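Local atomic coordinates of RING-type domain-containing protein (Chaetomium thermophilum, PDB entry 6Z3U), a protein that probably activates the cyclin-dependent kinase of the CAK complex as its MAT1-like RING subunit, here represented by a C-terminal piece that contacts the cyclin. Residues P13-R17 / F55-A59. Sequence-based numbering, arbitrary orientation.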
loop_
_atom_site.group_PDB
_atom_site.type_symbol
_atom_site.label_atom_id
_atom_site.label_comp_id
_atom_site.label_asym_id
_atom_site.label_seq_id
_atom_site.Cartn_x
_atom_site.Cartn_y
_atom_site.Cartn_z
ATOM N N PRO C 13 6.329 -11.183 -17.269
ATOM C CA PRO C 13 7.172 -10.052 -17.668
ATOM C C PRO C 13 7.685 -10.206 -19.092
ATOM O O PRO C 13 7.878 -11.317 -19.592
ATOM C CB PRO C 13 8.319 -10.084 -16.648
ATOM C CG PRO C 13 8.340 -11.479 -16.137
ATOM C CD PRO C 13 6.913 -11.930 -16.140
ATOM N N SER C 14 7.899 -9.065 -19.746
ATOM C CA SER C 14 8.276 -9.026 -21.152
ATOM C C SER C 14 9.769 -8.793 -21.361
ATOM O O SER C 14 10.392 -9.482 -22.172
ATOM C CB SER C 14 7.478 -7.932 -21.874
ATOM O OG SER C 14 6.084 -8.157 -21.763
ATOM N N ARG C 15 10.356 -7.838 -20.643
ATOM C CA ARG C 15 11.736 -7.436 -20.867
ATOM C C ARG C 15 12.710 -8.048 -19.871
ATOM O O ARG C 15 13.915 -7.801 -19.975
ATOM C CB ARG C 15 11.854 -5.909 -20.802
ATOM C CG ARG C 15 10.925 -5.171 -21.746
ATOM C CD ARG C 15 11.438 -3.777 -22.056
ATOM N NE ARG C 15 10.464 -3.006 -22.823
ATOM C CZ ARG C 15 9.431 -2.361 -22.286
ATOM N NH1 ARG C 15 9.226 -2.393 -20.974
ATOM N NH2 ARG C 15 8.595 -1.688 -23.063
ATOM N N TYR C 16 12.227 -8.835 -18.912
ATOM C CA TYR C 16 13.106 -9.422 -17.914
ATOM C C TYR C 16 12.571 -10.783 -17.498
ATOM O O TYR C 16 11.418 -11.131 -17.762
ATOM C CB TYR C 16 13.254 -8.509 -16.690
ATOM C CG TYR C 16 12.034 -8.457 -15.799
ATOM C CD1 TYR C 16 11.015 -7.542 -16.033
ATOM C CD2 TYR C 16 11.907 -9.312 -14.711
ATOM C CE1 TYR C 16 9.901 -7.487 -15.218
ATOM C CE2 TYR C 16 10.797 -9.263 -13.890
ATOM C CZ TYR C 16 9.799 -8.348 -14.146
ATOM O OH TYR C 16 8.691 -8.298 -13.332
ATOM N N ARG C 17 13.439 -11.551 -16.846
ATOM C CA ARG C 17 13.113 -12.880 -16.349
ATOM C C ARG C 17 13.824 -13.113 -15.027
ATOM O O ARG C 17 15.030 -12.878 -14.917
ATOM C CB ARG C 17 13.494 -13.944 -17.384
ATOM C CG ARG C 17 14.956 -13.901 -17.808
ATOM C CD ARG C 17 15.195 -14.764 -19.042
ATOM N NE ARG C 17 16.601 -14.804 -19.437
ATOM C CZ ARG C 17 17.171 -13.927 -20.263
ATOM N NH1 ARG C 17 16.458 -12.938 -20.789
ATOM N NH2 ARG C 17 18.457 -14.040 -20.568
ATOM N N PHE C 55 12.044 -2.761 -13.791
ATOM C CA PHE C 55 11.622 -2.688 -15.181
ATOM C C PHE C 55 10.200 -2.179 -15.364
ATOM O O PHE C 55 9.816 -1.873 -16.498
ATOM C CB PHE C 55 11.738 -4.070 -15.847
ATOM C CG PHE C 55 13.154 -4.522 -16.068
ATOM C CD1 PHE C 55 13.850 -5.180 -15.068
ATOM C CD2 PHE C 55 13.785 -4.295 -17.280
ATOM C CE1 PHE C 55 15.153 -5.600 -15.271
ATOM C CE2 PHE C 55 15.088 -4.712 -17.489
ATOM C CZ PHE C 55 15.772 -5.365 -16.484
ATOM N N ALA C 56 9.416 -2.071 -14.294
ATOM C CA ALA C 56 8.031 -1.637 -14.422
ATOM C C ALA C 56 7.971 -0.204 -14.931
ATOM O O ALA C 56 8.425 0.723 -14.255
ATOM C CB ALA C 56 7.318 -1.757 -13.078
ATOM N N GLY C 57 7.404 -0.029 -16.121
ATOM C CA GLY C 57 7.287 1.289 -16.710
ATOM C C GLY C 57 8.563 1.816 -17.321
ATOM O O GLY C 57 8.772 3.033 -17.350
ATOM N N LEU C 58 9.427 0.932 -17.824
ATOM C CA LEU C 58 10.665 1.389 -18.442
ATOM C C LEU C 58 10.380 2.162 -19.724
ATOM O O LEU C 58 11.079 3.133 -20.038
ATOM C CB LEU C 58 11.581 0.199 -18.726
ATOM C CG LEU C 58 13.084 0.440 -18.549
ATOM C CD1 LEU C 58 13.885 -0.736 -19.097
ATOM C CD2 LEU C 58 13.521 1.741 -19.206
ATOM N N ALA C 59 9.355 1.751 -20.472
ATOM C CA ALA C 59 8.954 2.423 -21.701
ATOM C C ALA C 59 7.681 3.239 -21.504
ATOM O O ALA C 59 6.935 3.480 -22.457
ATOM C CB ALA C 59 8.764 1.412 -22.829
#
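Y16 packs on F55 where an N-terminal loop meets the type II beta turn, F55 to L58, that begins at the last residue of helix 43-55. This is the C-terminal part of the MAT1-family protein, outside the RING finger, and it lies against the cyclin subunit. The two rings are nearly parallel, at 20°, but slid so far that they barely overlap; their centroids are 5.1 Å apart. The Y16 CB fills the place over the F55 face, a CH-pi contact 3.8 Å from the F55 ring centroid. In return, Y16 CD1 meets F55 CB at 3.6 Å. The Y16 CG sits between its backbone N and carbonyl carbon (chi1 73°), which sets the ring beside the F55 CB. P13 CB lies over the rim of one face of the Y16 ring, and M51 and F52 of helix 43-55 also touch Y16.

R15, the other main contributor, reaches along the turn with an extended chain from CG to NE. Its guanidinium lies obliquely to L58 CB and A59 CB. R15 NH1 forms a salt bridge with D9 OD2 of the cyclin chain. That oxygen also accepts a hydrogen bond from A59 N. One cyclin carboxylate thus joins both segments, which share no direct hydrogen bond. The turn itself is closed by L58 N donating to F55 O at 3.1 Å.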